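Local coordinates for protein 5,10-methylenetetrahydrofolate dehydrogenase (Bombyx mori, PDB 5ZF1) that probably catalyses the NADP+-dependent oxidation of 5,10-methylenetetrahydrofolate to 5,10-methenyltetrahydrofolate in one-carbon metabolism, at residues I174-M177 with L178-D181; N153-T156 with F157-A161; R166-N169 with V170-I174. All coordinates share one frame; numbering follows the deposited sequence. Where two conformers were deposited one is given.

Contact 1 (I174-M177 with L178-D181); sequences IAMM and LHSD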
ATOM      1  N   ILE B 174      -7.198   5.013  -2.731  1.00 18.15           N
ATOM      2  CA  ILE B 174      -7.708   5.236  -4.087  1.00 21.35           C
ATOM      3  C   ILE B 174      -6.667   4.819  -5.118  1.00 22.34           C
ATOM      4  O   ILE B 174      -6.959   4.074  -6.062  1.00 20.24           O
ATOM      5  CB  ILE B 174      -8.120   6.705  -4.274  1.00 18.99           C
ATOM      6  CG1 ILE B 174      -9.399   6.995  -3.484  1.00 17.40           C
ATOM      7  CG2 ILE B 174      -8.292   7.007  -5.781  1.00 22.56           C
ATOM      8  CD1 ILE B 174      -9.854   8.439  -3.533  1.00 23.04           C
ATOM      9  N   ALA B 175      -5.430   5.313  -4.963  1.00 17.62           N
ATOM     10  CA  ALA B 175      -4.382   4.945  -5.916  1.00 18.37           C
ATOM     11  C   ALA B 175      -4.153   3.444  -5.937  1.00 22.81           C
ATOM     12  O   ALA B 175      -3.954   2.856  -7.010  1.00 23.26           O
ATOM     13  CB  ALA B 175      -3.077   5.673  -5.580  1.00 18.57           C
ATOM     14  N   MET B 176      -4.182   2.800  -4.756  1.00 17.29           N
ATOM     15  CA  MET B 176      -3.914   1.365  -4.687  0.70 16.94           C
ATOM     16  C   MET B 176      -4.943   0.579  -5.485  1.00 23.80           C
ATOM     17  O   MET B 176      -4.591  -0.354  -6.215  1.00 23.89           O
ATOM     18  CB  MET B 176      -3.893   0.905  -3.227  0.70 21.05           C
ATOM     19  CG  MET B 176      -3.411  -0.530  -3.004  0.70 28.71           C
ATOM     20  SD  MET B 176      -1.670  -0.853  -3.420  0.70 24.67           S
ATOM     21  CE  MET B 176      -0.773   0.290  -2.380  0.70 26.61           C
ATOM     22  N   MET B 177      -6.210   0.939  -5.357  1.00 20.89           N
ATOM     23  CA  MET B 177      -7.288   0.247  -6.067  0.55 22.86           C
ATOM     24  C   MET B 177      -7.233   0.521  -7.556  1.00 27.02           C
ATOM     25  O   MET B 177      -7.520  -0.356  -8.374  1.00 25.61           O
ATOM     26  CB  MET B 177      -8.652   0.695  -5.556  0.55 19.10           C
ATOM     27  CG  MET B 177      -8.760   0.844  -4.082  0.55 24.49           C
ATOM     28  SD  MET B 177     -10.226   0.035  -3.532  0.55 30.50           S
ATOM     29  CE  MET B 177      -9.690  -1.593  -3.972  0.55 19.02           C
ATOM     30  N   LEU B 178      -6.918   1.759  -7.914  1.00 18.98           N
ATOM     31  CA  LEU B 178      -6.908   2.135  -9.317  1.00 18.74           C
ATOM     32  C   LEU B 178      -5.892   1.326 -10.107  1.00 22.64           C
ATOM     33  O   LEU B 178      -6.078   1.100 -11.315  1.00 19.37           O
ATOM     34  CB  LEU B 178      -6.619   3.630  -9.434  1.00 17.39           C
ATOM     35  CG  LEU B 178      -7.773   4.591  -9.665  1.00 33.27           C
ATOM     36  CD1 LEU B 178      -8.804   4.525  -8.565  1.00 36.16           C
ATOM     37  CD2 LEU B 178      -7.194   5.983  -9.789  1.00 26.37           C
ATOM     38  N   HIS B 179      -4.803   0.902  -9.467  1.00 20.45           N
ATOM     39  CA  HIS B 179      -3.816   0.067 -10.140  1.00 20.51           C
ATOM     40  C   HIS B 179      -3.906  -1.391  -9.682  1.00 23.23           C
ATOM     41  O   HIS B 179      -2.960  -2.155  -9.854  1.00 32.51           O
ATOM     42  CB  HIS B 179      -2.399   0.648 -10.002  1.00 23.71           C
ATOM     43  CG  HIS B 179      -1.795   0.598  -8.625  1.00 24.14           C
ATOM     44  ND1 HIS B 179      -1.303  -0.558  -8.063  1.00 35.98           N
ATOM     45  CD2 HIS B 179      -1.507   1.590  -7.744  1.00 30.20           C
ATOM     46  CE1 HIS B 179      -0.800  -0.292  -6.869  1.00 26.08           C
ATOM     47  NE2 HIS B 179      -0.910   1.008  -6.653  1.00 26.06           N
ATOM     48  N   SER B 180      -5.056  -1.807  -9.158  1.00 23.77           N
ATOM     49  CA  SER B 180      -5.175  -3.209  -8.779  1.00 28.97           C
ATOM     50  C   SER B 180      -5.197  -4.066 -10.036  1.00 29.94           C
ATOM     51  O   SER B 180      -5.561  -3.600 -11.113  1.00 25.55           O
ATOM     52  CB  SER B 180      -6.415  -3.439  -7.915  1.00 34.39           C
ATOM     53  OG  SER B 180      -7.531  -2.706  -8.386  1.00 40.14           O
ATOM     54  N   ASP B 181      -4.726  -5.306  -9.907  1.00 33.59           N
ATOM     55  CA  ASP B 181      -4.829  -6.291 -10.981  1.00 26.61           C
ATOM     56  C   ASP B 181      -6.124  -7.060 -10.783  1.00 35.66           C
ATOM     57  O   ASP B 181      -6.329  -7.683  -9.736  1.00 36.36           O
ATOM     58  CB  ASP B 181      -3.632  -7.237 -11.003  1.00 35.26           C
ATOM     59  CG  ASP B 181      -3.703  -8.241 -12.162  1.00 39.20           C
ATOM     60  OD1 ASP B 181      -4.524  -8.035 -13.077  1.00 40.65           O
ATOM     61  OD2 ASP B 181      -2.945  -9.232 -12.151  1.00 47.35           O
TER
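Leu178 closes the last turn of helix 171-178 in the Rossmann-type NAD(P)-binding domain by giving its backbone N-H to Ile174 O at 3.0 Å. The Leu178 side chain runs alongside that of Ile174, Leu178 CD1 coming 3.8 Å from Ile174 CG2. Branched apolar residues suit this site, because helix 140-151 covers both, through Val145 and Val146 among others. His179 is where the chain leaves helical geometry. Its CG sits between the backbone N and the carbonyl carbon (chi1 70°), which folds the imidazole back over the last turn. Met176 O then lies 3.7 Å above the centre of one ring face. In one of two modelled conformers, and so only tentatively, Met176 SD comes obliquely to 4.4 Å from the centroid of the His179 ring. The second subunit packs its own Met176 against Met176 and its Ile196 against His179, which places this side of the helix end at the buried dimer interface. Ser180, whose hydroxyl is less surely placed in the model, turns the chain away. Its backbone N reaches Met177 O at 3.0 Å with an N-H...O angle of 162°, approaching from above the carbonyl plane.

Contact 2 (N153-T156 with F157-A161); sequences NIDT and FGRNA. With EDO (1,2-ethanediol), chain I.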
ATOM      1  N   ASN B 153     -19.166   3.489 -16.110  1.00 23.48           N
ATOM      2  CA  ASN B 153     -18.512   2.871 -17.265  0.84 24.47           C
ATOM      3  C   ASN B 153     -17.293   3.667 -17.707  1.00 23.80           C
ATOM      4  O   ASN B 153     -17.059   3.861 -18.899  1.00 26.71           O
ATOM      5  CB  ASN B 153     -19.491   2.695 -18.432  0.84 25.36           C
ATOM      6  CG  ASN B 153     -19.829   1.238 -18.694  0.84 30.45           C
ATOM      7  OD1 ASN B 153     -19.602   0.376 -17.842  0.84 27.54           O
ATOM      8  ND2 ASN B 153     -20.380   0.957 -19.876  0.84 33.09           N
ATOM      9  N   ILE B 154     -16.530   4.144 -16.747  1.00 22.14           N
ATOM     10  CA  ILE B 154     -15.318   4.889 -17.031  1.00 20.93           C
ATOM     11  C   ILE B 154     -14.199   3.884 -17.202  1.00 16.59           C
ATOM     12  O   ILE B 154     -13.962   3.048 -16.317  1.00 23.24           O
ATOM     13  CB  ILE B 154     -15.001   5.878 -15.899  1.00 17.68           C
ATOM     14  CG1 ILE B 154     -16.209   6.791 -15.634  1.00 20.25           C
ATOM     15  CG2 ILE B 154     -13.728   6.659 -16.255  1.00 19.03           C
ATOM     16  CD1 ILE B 154     -16.546   7.704 -16.767  1.00 21.88           C
ATOM     17  N   ASP B 155     -13.528   3.940 -18.343  1.00 16.01           N
ATOM     18  CA  ASP B 155     -12.473   2.984 -18.634  1.00 17.45           C
ATOM     19  C   ASP B 155     -11.234   3.297 -17.807  1.00 19.57           C
ATOM     20  O   ASP B 155     -10.712   4.416 -17.857  1.00 21.87           O
ATOM     21  CB  ASP B 155     -12.157   3.015 -20.116  1.00 21.37           C
ATOM     22  CG  ASP B 155     -13.352   2.593 -20.921  1.00 19.02           C
ATOM     23  OD1 ASP B 155     -13.721   1.429 -20.737  1.00 21.52           O
ATOM     24  OD2 ASP B 155     -13.929   3.418 -21.650  1.00 26.02           O
ATOM     25  N   THR B 156     -10.775   2.306 -17.048  1.00 18.57           N
ATOM     26  CA  THR B 156      -9.541   2.405 -16.270  1.00 15.34           C
ATOM     27  C   THR B 156      -8.420   1.540 -16.818  1.00 16.89           C
ATOM     28  O   THR B 156      -7.255   1.903 -16.695  1.00 18.44           O
ATOM     29  CB  THR B 156      -9.803   1.998 -14.808  1.00 17.00           C
ATOM     30  OG1 THR B 156     -10.358   0.669 -14.747  1.00 20.37           O
ATOM     31  CG2 THR B 156     -10.762   2.986 -14.134  1.00 18.58           C
ATOM     32  N   PHE B 157      -8.752   0.399 -17.436  1.00 17.41           N
ATOM     33  CA  PHE B 157      -7.734  -0.570 -17.832  1.00 14.56           C
ATOM     34  C   PHE B 157      -6.751   0.024 -18.837  1.00 16.21           C
ATOM     35  O   PHE B 157      -7.136   0.377 -19.957  1.00 18.35           O
ATOM     36  CB  PHE B 157      -8.440  -1.801 -18.430  1.00 14.85           C
ATOM     37  CG  PHE B 157      -7.536  -2.955 -18.645  1.00 14.53           C
ATOM     38  CD1 PHE B 157      -6.705  -2.999 -19.759  1.00 12.76           C
ATOM     39  CD2 PHE B 157      -7.549  -4.031 -17.758  1.00 18.96           C
ATOM     40  CE1 PHE B 157      -5.854  -4.060 -19.959  1.00 14.79           C
ATOM     41  CE2 PHE B 157      -6.711  -5.103 -17.965  1.00 20.35           C
ATOM     42  CZ  PHE B 157      -5.865  -5.114 -19.058  1.00 15.76           C
ATOM     43  N   GLY B 158      -5.478   0.157 -18.434  1.00 15.69           N
ATOM     44  CA  GLY B 158      -4.481   0.755 -19.293  1.00 15.24           C
ATOM     45  C   GLY B 158      -4.616   2.252 -19.493  1.00 16.18           C
ATOM     46  O   GLY B 158      -3.897   2.805 -20.322  1.00 19.30           O
ATOM     47  N   ARG B 159      -5.502   2.924 -18.754  1.00 16.74           N
ATOM     48  CA  ARG B 159      -5.658   4.365 -18.902  1.00 12.00           C
ATOM     49  C   ARG B 159      -4.756   5.083 -17.900  1.00 16.89           C
ATOM     50  O   ARG B 159      -4.374   4.518 -16.880  1.00 17.43           O
ATOM     51  CB  ARG B 159      -7.111   4.791 -18.702  1.00 16.84           C
ATOM     52  CG  ARG B 159      -7.968   4.762 -20.017  1.00 15.93           C
ATOM     53  CD  ARG B 159      -8.025   3.367 -20.605  1.00 21.50           C
ATOM     54  NE  ARG B 159      -8.774   3.364 -21.871  1.00 16.09           N
ATOM     55  CZ  ARG B 159      -9.257   2.265 -22.426  1.00 21.91           C
ATOM     56  NH1 ARG B 159      -9.090   1.098 -21.820  1.00 19.83           N
ATOM     57  NH2 ARG B 159      -9.942   2.349 -23.562  1.00 17.21           N
ATOM     58  N   ASN B 160      -4.457   6.342 -18.202  1.00 16.01           N
ATOM     59  CA  ASN B 160      -3.620   7.194 -17.340  1.00 16.54           C
ATOM     60  C   ASN B 160      -4.485   7.838 -16.264  1.00 14.98           C
ATOM     61  O   ASN B 160      -5.369   8.646 -16.575  1.00 18.03           O
ATOM     62  CB  ASN B 160      -2.947   8.284 -18.177  1.00 16.19           C
ATOM     63  CG  ASN B 160      -1.857   7.760 -19.083  1.00 22.61           C
ATOM     64  OD1 ASN B 160      -1.467   6.596 -19.017  1.00 21.01           O
ATOM     65  ND2 ASN B 160      -1.349   8.638 -19.943  1.00 26.25           N
ATOM     66  N   ALA B 161      -4.214   7.530 -14.991  1.00 17.09           N
ATOM     67  CA  ALA B 161      -4.984   8.084 -13.888  1.00 12.87           C
ATOM     68  C   ALA B 161      -4.037   8.863 -13.000  1.00 17.33           C
ATOM     69  O   ALA B 161      -2.955   8.371 -12.664  1.00 19.39           O
ATOM     70  CB  ALA B 161      -5.703   6.994 -13.074  1.00 15.63           C
TER
HETATM   71  C1  EDO I 405     -13.094  -2.014 -14.500  0.84 40.46           C
HETATM   72  O1  EDO I 405     -12.744  -0.637 -14.257  0.84 34.27           O
HETATM   73  C2  EDO I 405     -11.844  -2.889 -14.566  0.84 43.06           C
HETATM   74  O2  EDO I 405     -11.258  -2.834 -15.873  0.84 30.37           O
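The aliphatic CB of Asp155 rests over one face of the Arg159 guanidinium, 3.8 Å from Arg159 CZ. Arginine suits the place because its flat end can cover a neighbour while its N-H groups point elsewhere: NH1 of Arg159 donates to Phe157 O at 2.8 Å, a bond in the carbonyl plane with the acceptor tilted slightly from the guanidinium plane. A bend at chi2 (61°) carries the arginine chain back over the turn, with CG 3.5 Å from Asp155 O. Beneath this lies a type II beta turn from Thr156 to Arg159, closed by Arg159 N to Thr156 O at 2.9 Å. Gly158 fills the third position, where phi is positive (72°) and a residue without a side chain adopts it easily. Thr156 OG1 accepts a hydrogen bond at 2.8 Å from O1 of an ethanediol, probably from the crystallisation liquor, and is also hydrogen-bonded to Met190 O. Further out, Phe157 meets the Tyr200 ring of the second subunit with planes at about 40°, while Gly158 and Arg159 pair through their backbones with Asp191 and Thr193, leading the chain into strand 160-164. Asp155 OD2, 4.5 Å from Arg159 NH2, lies well out of the guanidinium plane, and no N-H points at it. Any electrostatic attraction is therefore probably diffuse, and within this contact the directed grip on the guanidinium comes from a neutral carbonyl.

Contact 3 (R166-N169 with V170-I174); sequences RSKN and VGMPI. With SO4 (sulfate ion), chain E.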
ATOM      1  N   ARG B 166      -2.121  11.935  -1.265  1.00 15.87           N
ATOM      2  CA  ARG B 166      -1.527  10.672  -0.829  1.00 13.50           C
ATOM      3  C   ARG B 166      -1.942  10.286   0.589  1.00 14.68           C
ATOM      4  O   ARG B 166      -1.272   9.448   1.222  1.00 16.10           O
ATOM      5  CB  ARG B 166       0.005  10.734  -0.924  1.00 11.82           C
ATOM      6  CG  ARG B 166       0.617  11.825  -0.039  1.00 16.18           C
ATOM      7  CD  ARG B 166       2.132  11.887  -0.174  1.00 15.89           C
ATOM      8  NE  ARG B 166       2.607  13.050   0.590  1.00 17.16           N
ATOM      9  CZ  ARG B 166       3.871  13.454   0.654  1.00 18.65           C
ATOM     10  NH1 ARG B 166       4.828  12.788   0.023  1.00 15.65           N
ATOM     11  NH2 ARG B 166       4.167  14.534   1.363  1.00 17.85           N
ATOM     12  N   SER B 167      -3.018  10.871   1.112  1.00 15.79           N
ATOM     13  CA  SER B 167      -3.406  10.592   2.494  1.00 17.11           C
ATOM     14  C   SER B 167      -3.638   9.095   2.714  1.00 17.87           C
ATOM     15  O   SER B 167      -4.129   8.375   1.837  1.00 17.05           O
ATOM     16  CB  SER B 167      -4.665  11.381   2.870  1.00 19.93           C
ATOM     17  OG  SER B 167      -5.825  10.883   2.196  1.00 20.60           O
ATOM     18  N   LYS B 168      -3.293   8.621   3.915  1.00 14.74           N
ATOM     19  CA  LYS B 168      -3.379   7.180   4.149  1.00 17.73           C
ATOM     20  C   LYS B 168      -4.816   6.705   4.215  1.00 19.39           C
ATOM     21  O   LYS B 168      -5.097   5.535   3.923  1.00 19.40           O
ATOM     22  CB  LYS B 168      -2.642   6.813   5.438  1.00 18.42           C
ATOM     23  CG  LYS B 168      -1.172   7.123   5.396  1.00 19.22           C
ATOM     24  CD  LYS B 168      -0.513   6.475   4.188  1.00 18.69           C
ATOM     25  CE  LYS B 168       0.968   6.797   4.128  1.00 20.67           C
ATOM     26  NZ  LYS B 168       1.628   6.011   3.039  1.00 17.86           N
ATOM     27  N   ASN B 169      -5.734   7.595   4.582  1.00 20.06           N
ATOM     28  CA  ASN B 169      -7.131   7.198   4.684  0.70 21.57           C
ATOM     29  C   ASN B 169      -7.879   7.292   3.367  1.00 20.70           C
ATOM     30  O   ASN B 169      -8.885   6.591   3.199  1.00 21.31           O
ATOM     31  CB  ASN B 169      -7.872   8.058   5.706  0.70 22.11           C
ATOM     32  CG  ASN B 169      -7.603   7.641   7.138  0.70 22.35           C
ATOM     33  OD1 ASN B 169      -6.765   6.776   7.417  0.70 23.64           O
ATOM     34  ND2 ASN B 169      -8.310   8.274   8.064  0.70 27.89           N
ATOM     35  N   VAL B 170      -7.434   8.128   2.430  1.00 17.17           N
ATOM     36  CA  VAL B 170      -8.213   8.380   1.218  1.00 16.66           C
ATOM     37  C   VAL B 170      -7.358   8.293  -0.040  1.00 22.15           C
ATOM     38  O   VAL B 170      -7.612   7.452  -0.899  1.00 18.02           O
ATOM     39  CB  VAL B 170      -8.924   9.749   1.280  1.00 21.52           C
ATOM     40  CG1 VAL B 170      -9.648  10.036  -0.034  1.00 23.76           C
ATOM     41  CG2 VAL B 170      -9.920   9.796   2.436  1.00 23.60           C
ATOM     42  N   GLY B 171      -6.342   9.152  -0.172  1.00 17.55           N
ATOM     43  CA  GLY B 171      -5.599   9.185  -1.427  1.00 18.22           C
ATOM     44  C   GLY B 171      -4.848   7.895  -1.708  1.00 16.53           C
ATOM     45  O   GLY B 171      -4.844   7.385  -2.838  1.00 16.62           O
ATOM     46  N   MET B 172      -4.204   7.334  -0.684  1.00 15.00           N
ATOM     47  CA  MET B 172      -3.434   6.116  -0.901  1.00 16.73           C
ATOM     48  C   MET B 172      -4.346   4.941  -1.267  1.00 18.02           C
ATOM     49  O   MET B 172      -4.053   4.231  -2.242  1.00 17.30           O
ATOM     50  CB  MET B 172      -2.558   5.823   0.327  1.00 17.22           C
ATOM     51  CG  MET B 172      -1.648   4.617   0.188  1.00 19.62           C
ATOM     52  SD  MET B 172      -2.479   3.065   0.655  1.00 23.58           S
ATOM     53  CE  MET B 172      -2.720   3.317   2.435  1.00 19.73           C
ATOM     54  N   PRO B 173      -5.433   4.685  -0.540  1.00 15.24           N
ATOM     55  CA  PRO B 173      -6.295   3.571  -0.954  1.00 18.28           C
ATOM     56  C   PRO B 173      -6.903   3.780  -2.330  1.00 18.65           C
ATOM     57  O   PRO B 173      -7.093   2.800  -3.051  1.00 21.42           O
ATOM     58  CB  PRO B 173      -7.368   3.522   0.149  1.00 20.70           C
ATOM     59  CG  PRO B 173      -6.741   4.211   1.326  1.00 21.57           C
ATOM     60  CD  PRO B 173      -5.844   5.264   0.751  1.00 18.45           C
ATOM     61  N   ILE B 174      -7.198   5.013  -2.731  1.00 18.15           N
ATOM     62  CA  ILE B 174      -7.708   5.236  -4.087  1.00 21.35           C
ATOM     63  C   ILE B 174      -6.667   4.819  -5.118  1.00 22.34           C
ATOM     64  O   ILE B 174      -6.959   4.074  -6.062  1.00 20.24           O
ATOM     65  CB  ILE B 174      -8.120   6.705  -4.274  1.00 18.99           C
ATOM     66  CG1 ILE B 174      -9.399   6.995  -3.484  1.00 17.40           C
ATOM     67  CG2 ILE B 174      -8.292   7.007  -5.781  1.00 22.56           C
ATOM     68  CD1 ILE B 174      -9.854   8.439  -3.533  1.00 23.04           C
TER
HETATM   69  S   SO4 E 401      -1.247  15.620   0.044  1.00 19.71           S
HETATM   70  O1  SO4 E 401      -1.734  14.294   0.422  1.00 18.04           O
HETATM   71  O2  SO4 E 401      -1.672  16.110  -1.252  1.00 21.34           O
HETATM   72  O3  SO4 E 401      -1.743  16.544   1.056  1.00 24.10           O
HETATM   73  O4  SO4 E 401       0.223  15.643   0.081  1.00 18.92           O
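Met172 N donates an almost straight hydrogen bond to Ser167 O, 2.7 Å and 173°, closing the loop that leads from strand 160-164 of the Rossmann-type domain into helix 171-178. The serine hydroxyl adds a second grip on the helix start, for Ser167 OG accepts Gly171 N at 3.0 Å. A chi1 of 70° turns OG in toward this N-H; Val170 N, at the N-cap position, makes a weak bond to it. Glycine fits at 171 because a CB would clash with Arg166 N. Arg166 N itself donates to O1 of a sulfate at 2.9 Å. Arg199 and Thr220 also bind this anion, probably from the crystallisation liquor, which is consistent with a site for a cofactor phosphate. The extended Arg166 side chain passes on to the second subunit, where NH1 forms a salt bridge with Asp191. Lys168 also crosses the dimer interface, its NZ bonded to Cys131 O and Asp133 of the second subunit, while Met172 bends at chi2 and chi3 to set CE 3.6 Å from Lys168 O. Residues of a first helical turn need no N-H to pair within the helix, which makes proline acceptable at 173. Pro173 CD lies 3.3 Å from Lys168 O.

In the fold
The three contacts follow the chain through one beta-alpha unit of the NAD(P)-binding domain: contact 2 leads into strand 160-164, contact 3 starts helix 171-178 and contact 1 ends it. Contacts 1 and 3 share Ile174, their centres 11 Å apart. Contact 2 is equally far from contact 1 by centres, and there strand and helix touch, Ala161 CB meeting Leu178 CD2 at 3.7 Å. Contacts 2 and 3 do not touch; their centres lie 19 Å apart and their nearest atoms about 8 Å. The sulfate lies at contact 3, where it may mark part of the cofactor site. All three reach the second subunit, with Arg166 of contact 3 bonded to His179 O of the partner's contact 1.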